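Penicillin-binding protein 1A (Mycobacterium tuberculosis, PDB 5CXW) polymerises and cross-links peptidoglycan for the mycobacterial cell wall, the chain here being its C-terminal, penicillin-sensitive transpeptidase part with penicillin V bound. Local coordinates at residues 315-321 / 347-352; 10-15 / 231-236; 284-289 / 359-364; 36-42 / 73-78. All coordinates share one frame; numbering follows the deposited sequence. Where two conformers were deposited one is given.

Contact 1: residues 315-321 / 347-352; sequences LSTAVWV and IWKATM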
loop_
_atom_site.group_PDB
_atom_site.type_symbol
_atom_site.label_atom_id
_atom_site.label_comp_id
_atom_site.label_asym_id
_atom_site.label_seq_id
_atom_site.Cartn_x
_atom_site.Cartn_y
_atom_site.Cartn_z
ATOM N N LEU A 315 7.875 5.374 8.504
ATOM C CA LEU A 315 7.535 5.693 7.134
ATOM C C LEU A 315 6.939 4.505 6.423
ATOM O O LEU A 315 7.467 3.413 6.471
ATOM C CB LEU A 315 8.723 6.245 6.336
ATOM C CG LEU A 315 8.319 7.031 5.090
ATOM C CD1 LEU A 315 7.623 8.345 5.446
ATOM C CD2 LEU A 315 9.614 7.337 4.345
ATOM N N SER A 316 5.775 4.738 5.807
ATOM C CA SER A 316 5.099 3.723 4.996
ATOM C C SER A 316 4.997 4.183 3.589
ATOM O O SER A 316 4.456 5.265 3.320
ATOM C CB SER A 316 3.669 3.481 5.529
ATOM O OG SER A 316 2.994 2.557 4.647
ATOM N N THR A 317 5.542 3.396 2.664
ATOM C CA THR A 317 5.597 3.797 1.265
ATOM C C THR A 317 4.964 2.713 0.360
ATOM O O THR A 317 5.283 1.513 0.462
ATOM C CB THR A 317 7.044 4.074 0.806
ATOM O OG1 THR A 317 7.609 5.135 1.606
ATOM C CG2 THR A 317 7.072 4.509 -0.681
ATOM N N ALA A 318 4.054 3.166 -0.506
ATOM C CA ALA A 318 3.451 2.344 -1.513
ATOM C C ALA A 318 3.951 2.797 -2.906
ATOM O O ALA A 318 3.998 3.979 -3.205
ATOM C CB ALA A 318 1.931 2.490 -1.478
ATOM N N VAL A 319 4.271 1.818 -3.745
ATOM C CA VAL A 319 4.691 2.070 -5.118
ATOM C C VAL A 319 3.918 1.150 -6.036
ATOM O O VAL A 319 3.875 -0.064 -5.850
ATOM C CB VAL A 319 6.166 1.750 -5.340
ATOM C CG1 VAL A 319 6.579 2.023 -6.782
ATOM C CG2 VAL A 319 7.071 2.548 -4.337
ATOM N N TRP A 320 3.412 1.782 -7.097
ATOM C CA TRP A 320 2.762 1.120 -8.235
ATOM C C TRP A 320 3.528 1.483 -9.504
ATOM O O TRP A 320 3.984 2.603 -9.660
ATOM C CB TRP A 320 1.317 1.580 -8.338
ATOM C CG TRP A 320 0.630 1.238 -9.654
ATOM C CD1 TRP A 320 -0.060 0.077 -9.939
ATOM C CD2 TRP A 320 0.529 2.053 -10.827
ATOM N NE1 TRP A 320 -0.581 0.142 -11.212
ATOM C CE2 TRP A 320 -0.211 1.330 -11.787
ATOM C CE3 TRP A 320 0.988 3.330 -11.167
ATOM C CZ2 TRP A 320 -0.549 1.871 -13.038
ATOM C CZ3 TRP A 320 0.686 3.842 -12.402
ATOM C CH2 TRP A 320 -0.092 3.106 -13.338
ATOM N N VAL A 321 3.694 0.483 -10.364
ATOM C CA VAL A 321 4.126 0.681 -11.729
ATOM C C VAL A 321 3.098 0.039 -12.650
ATOM O O VAL A 321 2.614 -1.079 -12.415
ATOM C CB VAL A 321 5.535 0.098 -11.963
ATOM C CG1 VAL A 321 5.942 0.264 -13.432
ATOM C CG2 VAL A 321 6.564 0.741 -11.046
ATOM N N ILE A 347 12.125 1.120 -6.851
ATOM C CA ILE A 347 11.693 2.452 -6.517
ATOM C C ILE A 347 11.414 2.577 -5.010
ATOM O O ILE A 347 11.783 3.567 -4.383
ATOM C CB ILE A 347 10.457 2.849 -7.375
ATOM C CG1 ILE A 347 10.816 2.933 -8.866
ATOM C CG2 ILE A 347 9.790 4.112 -6.841
ATOM C CD1 ILE A 347 9.610 2.960 -9.835
ATOM N N TRP A 348 10.711 1.611 -4.471
ATOM C CA TRP A 348 10.336 1.575 -3.033
ATOM C C TRP A 348 11.629 1.640 -2.177
ATOM O O TRP A 348 11.755 2.457 -1.258
ATOM C CB TRP A 348 9.564 0.284 -2.734
ATOM C CG TRP A 348 9.291 0.130 -1.255
ATOM C CD1 TRP A 348 8.303 0.734 -0.531
ATOM C CD2 TRP A 348 10.038 -0.670 -0.316
ATOM N NE1 TRP A 348 8.406 0.358 0.809
ATOM C CE2 TRP A 348 9.435 -0.512 0.959
ATOM C CE3 TRP A 348 11.116 -1.547 -0.444
ATOM C CZ2 TRP A 348 9.908 -1.186 2.120
ATOM C CZ3 TRP A 348 11.605 -2.203 0.735
ATOM C CH2 TRP A 348 11.011 -1.998 1.975
ATOM N N LYS A 349 12.574 0.756 -2.474
ATOM C CA LYS A 349 13.823 0.694 -1.701
ATOM C C LYS A 349 14.573 2.031 -1.759
ATOM O O LYS A 349 15.094 2.542 -0.745
ATOM C CB LYS A 349 14.723 -0.451 -2.201
ATOM C CG LYS A 349 16.176 -0.322 -1.667
ATOM C CD LYS A 349 16.993 -1.574 -1.891
ATOM C CE LYS A 349 18.466 -1.262 -1.697
ATOM N NZ LYS A 349 18.787 -0.953 -0.265
ATOM N N ALA A 350 14.689 2.576 -2.969
ATOM C CA ALA A 350 15.424 3.825 -3.170
ATOM C C ALA A 350 14.725 4.982 -2.487
ATOM O O ALA A 350 15.386 5.833 -1.852
ATOM C CB ALA A 350 15.576 4.104 -4.639
ATOM N N THR A 351 13.406 4.993 -2.553
ATOM C CA THR A 351 12.649 6.063 -1.894
ATOM C C THR A 351 12.821 5.956 -0.382
ATOM O O THR A 351 13.061 6.959 0.323
ATOM C CB THR A 351 11.166 5.938 -2.268
ATOM O OG1 THR A 351 10.994 6.129 -3.702
ATOM C CG2 THR A 351 10.342 7.035 -1.522
ATOM N N MET A 352 12.677 4.724 0.130
ATOM C CA MET A 352 12.780 4.505 1.589
ATOM C C MET A 352 14.187 4.854 2.108
ATOM O O MET A 352 14.328 5.608 3.071
ATOM C CB MET A 352 12.382 3.094 1.980
ATOM C CG MET A 352 10.863 2.863 1.850
ATOM S SD MET A 352 9.907 3.666 3.143
ATOM C CE MET A 352 10.021 2.488 4.500
#
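V319 sets one methyl against each of two successive helix residues. CG1, anti to the backbone N (chi1 -180°), rests on I347 CG2 at 3.8 Å, while CG2 lies 3.7 Å from W348 CB, the valine and tryptophan side chains meeting at about a right angle. At the ends of the contact V321 CG2 reaches I347 CD1 at 4.0 Å, and the L315 and M352 side chains pass each other in opposite directions, CD2 3.9 Å from SD.

The indole and the thioether make the less ordinary contacts. W348 turns the CD1 edge of its ring to T317 O, 3.3 Å away, and its NE1 is hydrogen-bonded to G310 O of strand 303-312. M352, bent at chi2 and chi3, brings SD 3.1 Å from T317 OG1, a hydroxyl that is hydrogen-bonded with S66.

Within the helix, T351 OG1 and T351 N grip I347 O from opposite faces of its plane. Helix 343-356 packs on one face of the central antiparallel sheet, residues 347-352 running at 147° to strand segment 315-321, while S316, A318 and W320 meet helix 211-222 behind. With no clear hydrogen bond across it, the contact holds by apolar packing; W348 NE1 and the T317 hydroxyl find partners in other strands, the T351 hydroxyl in its own helix.

Contact 2: residues 10-15 / 231-236; sequences QVTREL and HFVQKV
E14 grips the backbone of the opposite segment with both carboxylate oxygens. F232 N meets the syn lone pair of OE1 at 2.8 Å in a fairly straight bond (165°), and V233 N reaches OE2 at 3.0 Å from above the carboxylate plane. The side chain gets there by running out extended, with CG anti to the backbone N (chi1 -173°), and the two N-H groups probably steady its negative charge. Just beside it the ring of F232 is pinned: Q10 CB stands over the middle of one face, 3.7 Å from the ring centroid, and E14 OE1 lies at the edge. L15 CD2 touches V236 CG2 at 3.8 Å, and V11 CG1 touches V233 CG2 at 4.0 Å. This is helix 2-19 lying on the small antiparallel sheet of strands 32-35, 233-237 and 243-246, whose middle strand carries a classic beta bulge at Q234 and K235 opposite T34. Toward solvent the fit is looser. A water takes over there, donating to both E14 OE2 and V233 O. The H231 ring turns away from the helix, its ND1 bonded to P229 O, and exposed R13 reaches back along its own helix to Q10 OE1 in a weak bond.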
loop_
_atom_site.group_PDB
_atom_site.type_symbol
_atom_site.label_atom_id
_atom_site.label_comp_id
_atom_site.label_asym_id
_atom_site.label_seq_id
_atom_site.Cartn_x
_atom_site.Cartn_y
_atom_site.Cartn_z
ATOM N N GLN A 10 -3.831 18.394 -4.448
ATOM C CA GLN A 10 -4.296 17.746 -3.211
ATOM C C GLN A 10 -4.358 18.677 -2.018
ATOM O O GLN A 10 -5.252 18.590 -1.193
ATOM C CB GLN A 10 -3.428 16.542 -2.874
ATOM C CG GLN A 10 -3.519 15.376 -3.847
ATOM C CD GLN A 10 -4.947 14.922 -3.974
ATOM O OE1 GLN A 10 -5.601 14.668 -2.997
ATOM N NE2 GLN A 10 -5.451 14.899 -5.189
ATOM N N VAL A 11 -3.429 19.609 -1.931
ATOM C CA VAL A 11 -3.470 20.609 -0.891
ATOM C C VAL A 11 -4.716 21.502 -1.019
ATOM O O VAL A 11 -5.397 21.767 -0.045
ATOM C CB VAL A 11 -2.163 21.468 -0.893
ATOM C CG1 VAL A 11 -2.277 22.681 0.065
ATOM C CG2 VAL A 11 -0.958 20.652 -0.495
ATOM N N THR A 12 -5.000 21.967 -2.237
ATOM C CA THR A 12 -6.185 22.752 -2.495
ATOM C C THR A 12 -7.451 22.029 -2.113
ATOM O O THR A 12 -8.308 22.589 -1.421
ATOM C CB THR A 12 -6.289 23.136 -3.948
ATOM O OG1 THR A 12 -5.163 23.940 -4.273
ATOM C CG2 THR A 12 -7.564 23.930 -4.233
ATOM N N ARG A 13 -7.551 20.772 -2.521
ATOM C CA ARG A 13 -8.707 19.961 -2.206
ATOM C C ARG A 13 -8.891 19.904 -0.695
ATOM O O ARG A 13 -9.992 20.061 -0.191
ATOM C CB ARG A 13 -8.513 18.546 -2.779
ATOM C CG ARG A 13 -9.741 17.655 -2.873
ATOM C CD ARG A 13 -9.382 16.133 -2.900
ATOM N NE ARG A 13 -9.405 15.722 -1.508
ATOM C CZ ARG A 13 -8.380 15.704 -0.635
ATOM N NH1 ARG A 13 -7.065 15.929 -0.943
ATOM N NH2 ARG A 13 -8.690 15.408 0.624
ATOM N N GLU A 14 -7.812 19.682 0.027
ATOM C CA GLU A 14 -7.908 19.548 1.498
ATOM C C GLU A 14 -8.284 20.894 2.185
ATOM O O GLU A 14 -9.060 20.939 3.156
ATOM C CB GLU A 14 -6.580 19.034 2.033
ATOM C CG GLU A 14 -6.586 18.702 3.501
ATOM C CD GLU A 14 -5.300 18.020 3.921
ATOM O OE1 GLU A 14 -4.859 17.094 3.220
ATOM O OE2 GLU A 14 -4.714 18.347 4.935
ATOM N N LEU A 15 -7.717 21.994 1.669
ATOM C CA LEU A 15 -8.039 23.325 2.209
ATOM C C LEU A 15 -9.527 23.616 1.997
ATOM O O LEU A 15 -10.178 24.127 2.902
ATOM C CB LEU A 15 -7.178 24.425 1.552
ATOM C CG LEU A 15 -5.703 24.365 1.910
ATOM C CD1 LEU A 15 -4.898 25.224 0.935
ATOM C CD2 LEU A 15 -5.460 24.728 3.366
ATOM N N HIS A 231 -3.107 13.249 5.349
ATOM C CA HIS A 231 -3.307 14.690 5.089
ATOM C C HIS A 231 -2.034 15.307 4.621
ATOM O O HIS A 231 -0.922 14.829 4.924
ATOM C CB HIS A 231 -3.814 15.359 6.365
ATOM C CG HIS A 231 -2.858 15.289 7.477
ATOM N ND1 HIS A 231 -2.698 14.152 8.236
ATOM C CD2 HIS A 231 -1.942 16.181 7.935
ATOM C CE1 HIS A 231 -1.759 14.364 9.139
ATOM N NE2 HIS A 231 -1.300 15.590 8.993
ATOM N N PHE A 232 -2.214 16.400 3.880
ATOM C CA PHE A 232 -1.163 17.123 3.201
ATOM C C PHE A 232 -0.864 18.500 3.850
ATOM O O PHE A 232 0.165 19.077 3.575
ATOM C CB PHE A 232 -1.577 17.408 1.735
ATOM C CG PHE A 232 -1.675 16.211 0.849
ATOM C CD1 PHE A 232 -2.831 15.410 0.875
ATOM C CD2 PHE A 232 -0.621 15.845 -0.002
ATOM C CE1 PHE A 232 -2.926 14.257 0.074
ATOM C CE2 PHE A 232 -0.740 14.712 -0.804
ATOM C CZ PHE A 232 -1.888 13.939 -0.768
ATOM N N VAL A 233 -1.775 18.993 4.669
ATOM C CA VAL A 233 -1.672 20.339 5.249
ATOM C C VAL A 233 -1.268 20.206 6.713
ATOM O O VAL A 233 -1.953 19.568 7.529
ATOM C CB VAL A 233 -2.970 21.103 5.139
ATOM C CG1 VAL A 233 -2.841 22.415 5.923
ATOM C CG2 VAL A 233 -3.364 21.373 3.666
ATOM N N GLN A 234 -0.126 20.825 7.028
ATOM C CA GLN A 234 0.451 20.898 8.361
ATOM C C GLN A 234 0.007 22.153 9.108
ATOM O O GLN A 234 -0.287 22.098 10.302
ATOM C CB GLN A 234 1.977 20.869 8.268
ATOM C CG GLN A 234 2.738 20.947 9.587
ATOM C CD GLN A 234 2.389 19.774 10.493
ATOM O OE1 GLN A 234 2.174 18.623 10.035
ATOM N NE2 GLN A 234 2.312 20.040 11.770
ATOM N N LYS A 235 -0.043 23.283 8.419
ATOM C CA LYS A 235 -0.338 24.551 9.128
ATOM C C LYS A 235 -0.856 25.545 8.120
ATOM O O LYS A 235 -0.515 25.491 6.924
ATOM C CB LYS A 235 0.912 25.057 9.833
ATOM C CG LYS A 235 0.673 26.281 10.715
ATOM C CD LYS A 235 1.919 26.589 11.543
ATOM C CE LYS A 235 1.764 27.774 12.461
ATOM N NZ LYS A 235 3.087 28.187 12.997
ATOM N N VAL A 236 -1.758 26.426 8.574
ATOM C CA VAL A 236 -2.274 27.489 7.700
ATOM C C VAL A 236 -2.298 28.775 8.517
ATOM O O VAL A 236 -2.816 28.769 9.629
ATOM C CB VAL A 236 -3.717 27.186 7.251
ATOM C CG1 VAL A 236 -4.217 28.272 6.298
ATOM C CG2 VAL A 236 -3.781 25.835 6.532
HETATM O O HOH W 1 -4.594 18.746 7.682
#

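Contact 3: residues 284-289 / 359-364; sequences GGRDSA and TSNETF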
loop_
_atom_site.group_PDB
_atom_site.type_symbol
_atom_site.label_atom_id
_atom_site.label_comp_id
_atom_site.label_asym_id
_atom_site.label_seq_id
_atom_site.Cartn_x
_atom_site.Cartn_y
_atom_site.Cartn_z
ATOM N N GLY A 284 21.908 -0.329 5.003
ATOM C CA GLY A 284 22.502 -0.152 6.323
ATOM C C GLY A 284 21.885 -1.041 7.392
ATOM O O GLY A 284 21.882 -0.683 8.572
ATOM N N GLY A 285 21.372 -2.204 6.967
ATOM C CA GLY A 285 20.725 -3.150 7.871
ATOM C C GLY A 285 19.395 -2.728 8.427
ATOM O O GLY A 285 18.930 -3.238 9.448
ATOM N N ARG A 286 18.771 -1.758 7.796
ATOM C CA ARG A 286 17.521 -1.266 8.329
ATOM C C ARG A 286 16.406 -2.289 8.104
ATOM O O ARG A 286 16.139 -2.652 6.967
ATOM C CB ARG A 286 17.188 0.067 7.667
ATOM C CG ARG A 286 16.018 0.775 8.287
ATOM C CD ARG A 286 15.653 2.028 7.537
ATOM N NE ARG A 286 16.723 3.018 7.482
ATOM C CZ ARG A 286 16.936 3.966 8.405
ATOM N NH1 ARG A 286 16.181 4.087 9.477
ATOM N NH2 ARG A 286 17.886 4.844 8.201
ATOM N N ASP A 287 15.723 -2.698 9.164
ATOM C CA ASP A 287 14.596 -3.637 9.049
ATOM C C ASP A 287 13.411 -2.962 8.346
ATOM O O ASP A 287 13.207 -1.746 8.418
ATOM C CB ASP A 287 14.091 -4.134 10.422
ATOM C CG ASP A 287 15.109 -4.970 11.184
ATOM O OD1 ASP A 287 16.117 -5.346 10.556
ATOM O OD2 ASP A 287 14.937 -5.200 12.432
ATOM N N SER A 288 12.572 -3.782 7.729
ATOM C CA SER A 288 11.370 -3.272 7.111
ATOM C C SER A 288 10.325 -4.385 7.076
ATOM O O SER A 288 10.639 -5.516 7.368
ATOM C CB SER A 288 11.639 -2.837 5.649
ATOM O OG SER A 288 12.025 -3.929 4.845
ATOM N N ALA A 289 9.097 -4.021 6.703
ATOM C CA ALA A 289 7.999 -4.950 6.559
ATOM C C ALA A 289 7.360 -4.609 5.243
ATOM O O ALA A 289 6.963 -3.443 5.038
ATOM C CB ALA A 289 7.015 -4.746 7.731
ATOM N N THR A 359 18.741 8.836 9.661
ATOM C CA THR A 359 17.999 8.461 10.824
ATOM C C THR A 359 18.436 7.087 11.310
ATOM O O THR A 359 18.797 6.270 10.536
ATOM C CB THR A 359 16.497 8.438 10.581
ATOM O OG1 THR A 359 16.132 7.315 9.767
ATOM C CG2 THR A 359 16.025 9.778 9.875
ATOM N N SER A 360 18.390 6.854 12.613
ATOM C CA SER A 360 18.821 5.581 13.166
ATOM C C SER A 360 17.850 4.469 12.782
ATOM O O SER A 360 16.671 4.713 12.487
ATOM C CB SER A 360 18.954 5.652 14.692
ATOM O OG SER A 360 17.730 5.993 15.307
ATOM N N ASN A 361 18.363 3.250 12.780
ATOM C CA ASN A 361 17.544 2.085 12.425
ATOM C C ASN A 361 16.615 1.708 13.556
ATOM O O ASN A 361 17.073 1.443 14.670
ATOM C CB ASN A 361 18.415 0.872 12.083
ATOM C CG ASN A 361 19.181 1.055 10.788
ATOM O OD1 ASN A 361 18.891 1.946 9.981
ATOM N ND2 ASN A 361 20.166 0.181 10.570
ATOM N N GLU A 362 15.320 1.616 13.249
ATOM C CA GLU A 362 14.338 1.151 14.226
ATOM C C GLU A 362 14.053 -0.343 14.117
ATOM O O GLU A 362 14.171 -0.936 13.055
ATOM C CB GLU A 362 13.028 1.865 14.020
ATOM C CG GLU A 362 13.132 3.329 14.277
ATOM C CD GLU A 362 11.802 4.025 14.126
ATOM O OE1 GLU A 362 11.314 4.202 12.996
ATOM O OE2 GLU A 362 11.227 4.391 15.184
ATOM N N THR A 363 13.692 -0.946 15.241
ATOM C CA THR A 363 13.281 -2.358 15.260
ATOM C C THR A 363 11.792 -2.378 15.514
ATOM O O THR A 363 11.213 -1.427 16.066
ATOM C CB THR A 363 13.995 -3.151 16.340
ATOM O OG1 THR A 363 13.851 -2.470 17.557
ATOM C CG2 THR A 363 15.485 -3.159 16.067
ATOM N N PHE A 364 11.168 -3.446 15.052
ATOM C CA PHE A 364 9.724 -3.554 15.211
ATOM C C PHE A 364 9.330 -4.089 16.592
ATOM O O PHE A 364 10.103 -4.795 17.243
ATOM C CB PHE A 364 9.201 -4.461 14.096
ATOM C CG PHE A 364 9.260 -3.843 12.757
ATOM C CD1 PHE A 364 8.433 -2.807 12.465
ATOM C CD2 PHE A 364 10.076 -4.356 11.773
ATOM C CE1 PHE A 364 8.430 -2.219 11.185
ATOM C CE2 PHE A 364 10.104 -3.786 10.496
ATOM C CZ PHE A 364 9.234 -2.739 10.182
HETATM O O HOH W 2 14.179 2.257 10.701
HETATM O O HOH W 3 12.932 -0.060 10.594
HETATM O O HOH W 4 16.389 -1.822 11.759
HETATM O O HOH W 5 12.642 -5.435 13.765
#
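N361 OD1 sits over the centre of the R286 guanidinium, 3.2 Å from R286 CZ, with the amide and guanidinium planes 75° apart. It makes no hydrogen bond there; the oxygen simply covers a face of the cation. The other arm of the amide, N361 ND2, donates to G284 O at 2.8 Å, coming from above the carbonyl plane. At the rim of the guanidinium, R286 NH2 donates to T359 O at 2.9 Å (154°). NH1 adds weak bonds to S360 O and T359 OG1. Three successive residues, T359 to N361, thus surround the arginine head, which the bend at chi3 (-60°) turns into their grasp.

Farther along, water replaces direct polar contact. One molecule links R286 NH1 to E362 N. Two more share E362 O, one reaching D287 O and the other D287 N, and a fourth joins D287 OD2 to F364 N. Beyond them the contact turns apolar: the edge of the F364 ring lies against the backbone at S288, CE2 to S288 C being 3.5 Å, and CZ is 3.9 Å from A289 CB.

Behind this layer, T359 OG1 is bonded to L356 O at the end of helix 343-356, and E362 OE1 to S314 OG. The tail that leaves that helix runs along the loop leading into strand 289-296, an outermost strand of the central sheet, and F364 and A289 both touch T267 of helix 260-270.

Contact 4: residues 36-42 / 73-78; sequences TIDPQAQ and AVRAYY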
loop_
_atom_site.group_PDB
_atom_site.type_symbol
_atom_site.label_atom_id
_atom_site.label_comp_id
_atom_site.label_asym_id
_atom_site.label_seq_id
_atom_site.Cartn_x
_atom_site.Cartn_y
_atom_site.Cartn_z
ATOM N N THR A 36 2.841 18.991 4.512
ATOM C CA THR A 36 3.488 17.898 5.231
ATOM C C THR A 36 4.688 17.300 4.499
ATOM O O THR A 36 5.411 16.478 5.069
ATOM C CB THR A 36 2.484 16.766 5.439
ATOM O OG1 THR A 36 1.878 16.410 4.192
ATOM C CG2 THR A 36 1.402 17.127 6.424
ATOM N N ILE A 37 4.825 17.634 3.220
ATOM C CA ILE A 37 5.851 17.062 2.398
ATOM C C ILE A 37 7.243 17.264 3.042
ATOM O O ILE A 37 7.559 18.345 3.549
ATOM C CB ILE A 37 5.805 17.643 0.962
ATOM C CG1 ILE A 37 4.438 17.375 0.291
ATOM C CG2 ILE A 37 6.931 17.039 0.149
ATOM C CD1 ILE A 37 4.100 15.905 0.069
ATOM N N ASP A 38 8.053 16.211 3.049
ATOM C CA ASP A 38 9.433 16.268 3.495
ATOM C C ASP A 38 10.298 16.337 2.253
ATOM O O ASP A 38 10.334 15.391 1.469
ATOM C CB ASP A 38 9.752 15.033 4.335
ATOM C CG ASP A 38 11.206 14.962 4.769
ATOM O OD1 ASP A 38 11.968 15.837 4.485
ATOM O OD2 ASP A 38 11.613 13.991 5.366
ATOM N N PRO A 39 11.041 17.430 2.068
ATOM C CA PRO A 39 11.812 17.530 0.823
ATOM C C PRO A 39 12.757 16.397 0.563
ATOM O O PRO A 39 12.926 15.986 -0.596
ATOM C CB PRO A 39 12.608 18.829 1.032
ATOM C CG PRO A 39 11.646 19.661 1.822
ATOM C CD PRO A 39 10.994 18.721 2.784
ATOM N N GLN A 40 13.367 15.889 1.615
ATOM C CA GLN A 40 14.308 14.791 1.479
ATOM C C GLN A 40 13.585 13.550 0.964
ATOM O O GLN A 40 14.144 12.825 0.093
ATOM C CB GLN A 40 15.033 14.477 2.795
ATOM C CG GLN A 40 16.032 13.336 2.754
ATOM C CD GLN A 40 16.769 13.121 4.051
ATOM O OE1 GLN A 40 17.164 14.079 4.733
ATOM N NE2 GLN A 40 17.052 11.879 4.371
ATOM N N ALA A 41 12.380 13.288 1.488
ATOM C CA ALA A 41 11.584 12.118 1.011
ATOM C C ALA A 41 11.092 12.334 -0.403
ATOM O O ALA A 41 11.182 11.449 -1.280
ATOM C CB ALA A 41 10.430 11.824 1.953
ATOM N N GLN A 42 10.613 13.533 -0.653
ATOM C CA GLN A 42 10.115 13.879 -2.002
ATOM C C GLN A 42 11.167 13.781 -3.047
ATOM O O GLN A 42 10.916 13.222 -4.103
ATOM C CB GLN A 42 9.479 15.266 -2.010
ATOM C CG GLN A 42 8.724 15.641 -3.285
ATOM C CD GLN A 42 7.507 14.781 -3.528
ATOM O OE1 GLN A 42 6.879 14.299 -2.601
ATOM N NE2 GLN A 42 7.141 14.632 -4.802
ATOM N N ALA A 73 0.700 12.114 8.172
ATOM C CA ALA A 73 1.258 13.162 7.290
ATOM C C ALA A 73 1.822 12.568 6.012
ATOM O O ALA A 73 2.531 11.571 6.041
ATOM C CB ALA A 73 2.323 13.937 8.046
ATOM N N VAL A 74 1.476 13.162 4.882
ATOM C CA VAL A 74 2.038 12.752 3.621
ATOM C C VAL A 74 3.418 13.380 3.445
ATOM O O VAL A 74 3.573 14.616 3.305
ATOM C CB VAL A 74 1.110 13.045 2.430
ATOM C CG1 VAL A 74 1.850 12.627 1.103
ATOM C CG2 VAL A 74 -0.246 12.399 2.566
ATOM N N ARG A 75 4.439 12.527 3.430
ATOM C CA ARG A 75 5.824 12.939 3.332
ATOM C C ARG A 75 6.380 12.986 1.924
ATOM O O ARG A 75 7.356 13.722 1.655
ATOM C CB ARG A 75 6.731 12.056 4.179
ATOM C CG ARG A 75 6.358 12.034 5.646
ATOM C CD ARG A 75 6.393 13.444 6.211
ATOM N NE ARG A 75 6.269 13.421 7.674
ATOM C CZ ARG A 75 5.793 14.452 8.412
ATOM N NH1 ARG A 75 5.415 15.615 7.858
ATOM N NH2 ARG A 75 5.710 14.334 9.748
ATOM N N ALA A 76 5.872 12.121 1.049
ATOM C CA ALA A 76 6.295 12.103 -0.330
ATOM C C ALA A 76 5.095 11.683 -1.164
ATOM O O ALA A 76 4.317 10.843 -0.756
ATOM C CB ALA A 76 7.427 11.110 -0.549
ATOM N N TYR A 77 4.985 12.265 -2.335
ATOM C CA TYR A 77 3.812 12.061 -3.200
ATOM C C TYR A 77 4.204 12.351 -4.645
ATOM O O TYR A 77 4.478 13.527 -5.022
ATOM C CB TYR A 77 2.682 13.018 -2.771
ATOM C CG TYR A 77 1.342 12.797 -3.435
ATOM C CD1 TYR A 77 0.435 11.897 -2.905
ATOM C CD2 TYR A 77 0.987 13.480 -4.611
ATOM C CE1 TYR A 77 -0.801 11.689 -3.474
ATOM C CE2 TYR A 77 -0.242 13.284 -5.185
ATOM C CZ TYR A 77 -1.136 12.385 -4.601
ATOM O OH TYR A 77 -2.331 12.213 -5.176
ATOM N N TYR A 78 4.269 11.265 -5.426
ATOM C CA TYR A 78 4.527 11.321 -6.810
ATOM C C TYR A 78 3.336 10.680 -7.508
ATOM O O TYR A 78 3.140 9.455 -7.413
ATOM C CB TYR A 78 5.831 10.570 -7.144
ATOM C CG TYR A 78 6.106 10.619 -8.655
ATOM C CD1 TYR A 78 6.765 11.690 -9.253
ATOM C CD2 TYR A 78 5.616 9.623 -9.486
ATOM C CE1 TYR A 78 6.974 11.727 -10.639
ATOM C CE2 TYR A 78 5.811 9.651 -10.838
ATOM C CZ TYR A 78 6.482 10.698 -11.417
ATOM O OH TYR A 78 6.642 10.679 -12.797
#
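The Q42 side-chain amide pairs with the backbone of Y77 much as a neighbouring strand would. Y77 N donates to Q42 OE1 at 2.8 Å, in the carbonyl plane and on a lone pair, and Q42 NE2 returns a bond to Y77 O at 2.9 Å, standing well above that carbonyl plane. The bend at chi2 (65°) turns the amide to the strand, and NE2 is also bonded to E46 of the same helix.

At the other end R75 reaches across to T36. Its NH1 meets T36 O at 2.9 Å (164°), each partner lying in the other's plane, while A73 CB covers the centre of one guanidinium face and NH2 forms a salt bridge with D68. T36 OG1 donates to V74 O at 2.6 Å; the same hydroxyl is also hydrogen-bonded with H231 O. Between these, D38 N donates to R75 O at 2.9 Å, and D38 then acts as N-cap of helix 39-53, its OD1 accepting from Q40 N. The apolar fill is modest: I37 and V74 lie side by side, pointing the same way, CD1 4.1 Å from CG1, and A41 CB meets A76 CB at 4.0 Å.

R75 and A76 both face S66 of strand 60-67, forming a classic beta bulge. Strand 74-78 is an outermost strand of the five-stranded sheet. A helix that leads into the first strand of such a sheet and packs beside the C-terminal helix, here through Q40 bonded to G354 O and K357 O, is typical of the penicillin-binding protein and serine beta-lactamase fold.

Contacts 1 and 4 share the five-stranded sheet, their centres 12 Å apart, and meet where L315 CD1 lies 3.9 Å from R75 CG. Contact 4 passes on to contact 2 through the backbone: probable hydrogen bonds run from T36 N to F232 O (2.8 Å) and from V74 N to H231 O (2.9 Å), the second tying strand 74-78 of the central sheet to the loop before strand 233-237 of the small three-stranded sheet. On the other flank W348 CH2 packs 3.6 Å from S288 OG, tying contact 1 to contact 3. Contacts 2 and 3 are farthest apart, about 30 Å between centres. None lies at the penicillin pocket or at S97, the probable acylated serine; the V321 side chain comes within about 11 Å of the bound drug.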